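Local structure of putative bacterial transcription regulation protein (Staphylococcus aureus, 3LUR) at residues F34-R37 and C38-G42; H118-H122 and Q123-N127. The protein is a putative transcription regulator of the effector-binding-domain family and probably binds a small-molecule ligand. One frame throughout, in Å; residues are numbered along the deposited sequence.

Contact 1 of 2, residues F34-R37 and C38-G42; sequences FWQR and CYQEG. With EDO (1,2-ethanediol), chain F.
O1 of a bound 1,2-ethanediol is held by two side chains one turn apart, Arg37 and Glu41: Arg37 NH1 donates to it at 2.9 Å, near the plane of the guanidinium, and O1 in turn gives a hydrogen bond to Glu41 OE2. The diol's other hydroxyl, O2, reaches Glu41 OE1 at 2.6 Å. Arg37 and Glu41 are thus joined through the diol, with Arg37 NH1 and Glu41 OE2 still 5.4 Å from each other. Arg37 gets there by bending at chi3 (-81°), which folds its guanidinium back over Phe34 CA; NH1 also makes a salt bridge with Glu19.

On the buried side, Cys38 SG comes obliquely to the Phe34 ring, 3.4 Å from CE1, a sulfur-aromatic contact. One residue on, Trp35 CE3 meets Tyr39 CE2 at 4.0 Å. Regular i to i+4 backbone bonds run beneath these pairs up to Glu41 N, and Gly42, with positive phi, closes the helix in a Schellman motif.

This is the C-terminal end of helix 24-41. Phe34 rests on strands 5-21 and 70-77, Trp35 NE1 bonds to Tyr72 OH, and Cys38 and Tyr39 lean on Ile44 of helix 43-50.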
# COMPACT_ATOMS: atom_id res chain seq x y z
N PHE A 34 13.20 -2.63 -2.73
CA PHE A 34 12.96 -2.06 -1.41
C PHE A 34 12.41 -3.14 -0.48
O PHE A 34 12.88 -3.27 0.66
CB PHE A 34 12.04 -0.85 -1.56
CG PHE A 34 11.65 -0.19 -0.27
CD1 PHE A 34 12.48 -0.19 0.82
CD2 PHE A 34 10.47 0.56 -0.22
CE1 PHE A 34 12.09 0.46 2.00
CE2 PHE A 34 10.09 1.21 0.93
CZ PHE A 34 10.90 1.17 2.04
N TRP A 35 11.43 -3.93 -0.97
CA TRP A 35 10.94 -5.06 -0.19
C TRP A 35 12.07 -6.05 0.10
O TRP A 35 12.18 -6.56 1.22
CB TRP A 35 9.81 -5.80 -0.94
CG TRP A 35 8.51 -5.16 -0.85
CD1 TRP A 35 7.92 -4.37 -1.78
CD2 TRP A 35 7.58 -5.25 0.24
NE1 TRP A 35 6.69 -3.97 -1.35
CE2 TRP A 35 6.45 -4.50 -0.12
CE3 TRP A 35 7.60 -5.90 1.48
CZ2 TRP A 35 5.35 -4.36 0.71
CZ3 TRP A 35 6.50 -5.77 2.30
CH2 TRP A 35 5.40 -5.00 1.92
N GLN A 36 12.89 -6.34 -0.91
CA GLN A 36 14.00 -7.29 -0.73
C GLN A 36 14.94 -6.82 0.39
O GLN A 36 15.34 -7.61 1.27
CB GLN A 36 14.78 -7.48 -2.05
CG GLN A 36 15.92 -8.47 -1.96
CD GLN A 36 16.64 -8.72 -3.30
OE1 GLN A 36 16.31 -8.12 -4.33
NE2 GLN A 36 17.62 -9.61 -3.27
N ARG A 37 15.31 -5.55 0.34
CA ARG A 37 16.20 -4.98 1.36
C ARG A 37 15.56 -5.03 2.76
O ARG A 37 16.21 -5.45 3.70
CB ARG A 37 16.63 -3.56 0.98
CG ARG A 37 17.61 -3.56 -0.21
CD ARG A 37 18.05 -2.19 -0.68
NE ARG A 37 17.10 -1.52 -1.57
CZ ARG A 37 16.23 -0.56 -1.21
NH1 ARG A 37 16.15 -0.14 0.06
NH2 ARG A 37 15.45 -0.01 -2.13
N CYS A 38 14.30 -4.63 2.89
CA CYS A 38 13.61 -4.71 4.19
C CYS A 38 13.59 -6.13 4.73
O CYS A 38 13.81 -6.35 5.91
CB CYS A 38 12.19 -4.22 4.12
SG CYS A 38 12.05 -2.43 3.85
N TYR A 39 13.29 -7.10 3.85
CA TYR A 39 13.38 -8.50 4.25
C TYR A 39 14.80 -8.81 4.71
O TYR A 39 15.00 -9.25 5.84
CB TYR A 39 12.96 -9.45 3.12
CG TYR A 39 11.48 -9.71 3.11
CD1 TYR A 39 10.89 -10.45 4.11
CD2 TYR A 39 10.66 -9.22 2.09
CE1 TYR A 39 9.50 -10.69 4.12
CE2 TYR A 39 9.29 -9.47 2.08
CZ TYR A 39 8.72 -10.19 3.10
OH TYR A 39 7.37 -10.42 3.11
N GLN A 40 15.79 -8.52 3.86
CA GLN A 40 17.19 -8.84 4.15
C GLN A 40 17.70 -8.25 5.46
O GLN A 40 18.51 -8.86 6.13
CB GLN A 40 18.10 -8.38 3.00
CG GLN A 40 17.92 -9.13 1.70
CD GLN A 40 18.69 -8.50 0.54
OE1 GLN A 40 18.94 -7.28 0.52
NE2 GLN A 40 19.04 -9.31 -0.44
N GLU A 41 17.20 -7.07 5.82
CA GLU A 41 17.65 -6.36 7.03
C GLU A 41 16.91 -6.75 8.29
O GLU A 41 17.34 -6.41 9.38
CB GLU A 41 17.50 -4.85 6.85
CG GLU A 41 18.41 -4.27 5.81
CD GLU A 41 18.05 -2.83 5.49
OE1 GLU A 41 17.32 -2.18 6.28
OE2 GLU A 41 18.51 -2.35 4.43
N GLY A 42 15.79 -7.44 8.14
CA GLY A 42 14.98 -7.82 9.31
C GLY A 42 13.94 -6.78 9.66
O GLY A 42 13.33 -6.82 10.72
C1 EDO F . 15.57 -0.97 3.44
O1 EDO F . 16.85 -0.63 2.87
C2 EDO F . 15.24 -0.02 4.58
O2 EDO F . 16.37 0.08 5.44

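Contact 2 of 2, residues H118-H122 and Q123-N127; sequences HHYIH and QYQAN. With EDO (1,2-ethanediol), chain G.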
# COMPACT_ATOMS: atom_id res chain seq x y z
N HIS A 118 -5.51 2.37 -12.05
CA HIS A 118 -5.35 3.79 -12.44
C HIS A 118 -6.13 4.10 -13.70
O HIS A 118 -6.81 5.11 -13.76
CB HIS A 118 -3.88 4.20 -12.64
CG HIS A 118 -3.10 4.28 -11.36
ND1 HIS A 118 -3.53 4.99 -10.25
CD2 HIS A 118 -1.88 3.78 -11.03
CE1 HIS A 118 -2.64 4.88 -9.29
NE2 HIS A 118 -1.62 4.16 -9.73
N HIS A 119 -6.08 3.21 -14.69
CA HIS A 119 -6.81 3.42 -15.91
C HIS A 119 -8.32 3.47 -15.66
O HIS A 119 -9.03 4.31 -16.19
CB HIS A 119 -6.50 2.33 -16.94
CG HIS A 119 -7.32 2.44 -18.17
ND1 HIS A 119 -7.27 3.54 -18.99
CD2 HIS A 119 -8.22 1.60 -18.72
CE1 HIS A 119 -8.11 3.38 -19.99
NE2 HIS A 119 -8.70 2.21 -19.85
N TYR A 120 -8.80 2.54 -14.83
CA TYR A 120 -10.22 2.46 -14.50
C TYR A 120 -10.70 3.74 -13.82
O TYR A 120 -11.75 4.31 -14.17
CB TYR A 120 -10.48 1.23 -13.62
CG TYR A 120 -11.85 1.25 -13.00
CD1 TYR A 120 -12.96 0.88 -13.72
CD2 TYR A 120 -12.02 1.67 -11.69
CE1 TYR A 120 -14.24 0.97 -13.16
CE2 TYR A 120 -13.27 1.73 -11.12
CZ TYR A 120 -14.38 1.37 -11.86
OH TYR A 120 -15.61 1.45 -11.28
N ILE A 121 -9.89 4.23 -12.91
CA ILE A 121 -10.19 5.49 -12.20
C ILE A 121 -10.18 6.67 -13.14
O ILE A 121 -11.08 7.51 -13.12
CB ILE A 121 -9.21 5.72 -11.03
CG1 ILE A 121 -9.52 4.72 -9.94
CG2 ILE A 121 -9.27 7.20 -10.48
CD1 ILE A 121 -8.50 4.71 -8.85
N HIS A 122 -9.17 6.71 -14.02
CA HIS A 122 -9.01 7.75 -15.02
C HIS A 122 -10.21 7.82 -15.96
O HIS A 122 -10.58 8.90 -16.38
CB HIS A 122 -7.71 7.49 -15.78
CG HIS A 122 -7.35 8.51 -16.81
ND1 HIS A 122 -6.78 9.72 -16.49
CD2 HIS A 122 -7.32 8.42 -18.16
CE1 HIS A 122 -6.47 10.36 -17.61
NE2 HIS A 122 -6.79 9.60 -18.63
N GLN A 123 -10.86 6.68 -16.21
CA GLN A 123 -12.01 6.67 -17.10
C GLN A 123 -13.30 6.91 -16.39
O GLN A 123 -14.18 7.62 -16.90
CB GLN A 123 -12.18 5.29 -17.75
CG GLN A 123 -11.28 4.97 -18.86
CD GLN A 123 -11.47 3.49 -19.30
OE1 GLN A 123 -11.02 2.57 -18.62
NE2 GLN A 123 -12.13 3.28 -20.43
N TYR A 124 -13.44 6.27 -15.25
CA TYR A 124 -14.74 6.13 -14.62
C TYR A 124 -14.93 6.63 -13.20
O TYR A 124 -16.04 6.59 -12.71
CB TYR A 124 -15.13 4.66 -14.65
CG TYR A 124 -15.12 4.04 -16.02
CD1 TYR A 124 -16.00 4.49 -17.01
CD2 TYR A 124 -14.29 2.98 -16.31
CE1 TYR A 124 -16.02 3.92 -18.25
CE2 TYR A 124 -14.31 2.38 -17.57
CZ TYR A 124 -15.17 2.86 -18.52
OH TYR A 124 -15.19 2.28 -19.77
N GLN A 125 -13.87 7.12 -12.54
CA GLN A 125 -14.00 7.67 -11.19
C GLN A 125 -13.26 8.99 -11.06
O GLN A 125 -12.75 9.31 -9.99
CB GLN A 125 -13.47 6.67 -10.16
CG GLN A 125 -14.11 5.29 -10.23
CD GLN A 125 -15.57 5.26 -9.80
OE1 GLN A 125 -16.06 6.21 -9.21
NE2 GLN A 125 -16.26 4.13 -10.06
N ALA A 126 -13.24 9.77 -12.13
CA ALA A 126 -12.44 11.00 -12.16
C ALA A 126 -12.82 11.98 -11.07
O ALA A 126 -11.96 12.66 -10.55
CB ALA A 126 -12.54 11.68 -13.52
N ASN A 127 -14.11 12.07 -10.75
CA ASN A 127 -14.60 13.03 -9.77
C ASN A 127 -14.96 12.41 -8.41
O ASN A 127 -15.52 13.08 -7.55
CB ASN A 127 -15.78 13.73 -10.34
CG ASN A 127 -15.45 14.40 -11.66
OD1 ASN A 127 -14.56 15.23 -11.73
ND2 ASN A 127 -16.15 14.00 -12.70
C1 EDO G . -4.67 8.46 -11.89
O1 EDO G . -3.43 7.75 -11.81
C2 EDO G . -5.81 7.53 -11.48
O2 EDO G . -5.51 6.86 -10.23
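The last turn of helix 108-124 and its exit into the following loop bring Tyr120 together with Tyr124 and Gln125. Gln125 NE2 donates to Tyr120 OH at 3.0 Å, with the hydroxyl oxygen lying in the amide plane and an N-H...O angle of 156°. Gln125 can do this because its chain bends at chi2 (-70°), carrying CG to 3.8 Å from Tyr120 CE2 and the amide on to the phenol oxygen. Its OE1 is bonded to Thr128 OG1, so both ends of the amide are held and its rotation is fixed.

Tyr124 CB lies over one face of the Tyr120 ring, nearest CE1, while Gln125 CG comes obliquely to the CE2 side. The two rings themselves meet obliquely, planes 50° apart, with Tyr120 CD1 3.6 Å from Tyr124 CD2.

The helix runs out here. Tyr124 N still bonds to Tyr120 O at 2.8 Å, while Gln125, the first residue to leave helical angles, keeps a bond from its N to Ile121 O. Tyr120 O also takes a weak second bond from Gln123 N, whose main acceptor is His119 O.

On the outer side, Gln123 lies against His119: CG makes a CH-pi contact 4.1 Å from the ring centroid, and the amide stacks over the same ring. Gln123 OE1 comes in over the face, 2.7 Å from His119 NE2, so this is no hydrogen bond, and so short a contact leaves the exact placing of the two groups doubtful.

On the inner side, Ile121 packs on Met98 of strand 88-103 and Met154 of strand 149-156. A 1,2-ethanediol sits beside it, its C2 near Ile121 CG2 and its O2 hydrogen-bonded to His118 ND1 at 2.7 Å, at the imidazole edge. The His118 ring in turn meets that of Phe134.

Overall arrangement
Contact 1 comes first along the chain, at the C-terminal end of helix 24-41, and contact 2 follows at the corresponding end of helix 108-124. Their centres are about 33 Å apart, on opposite sides of the chain's centre, and their nearest atoms are about 14 Å apart. What they share is the antiparallel six-stranded barrel: residues 34-42 lie against strands 5-21 and 70-77, while residues 118-127 lie against strands 88-103 and 149-156, so the two helix ends pack on different strands of one barrel. Both belong to the same effector-binding domain, and each has a 1,2-ethanediol, probably from the crystallisation liquor, bound beside it.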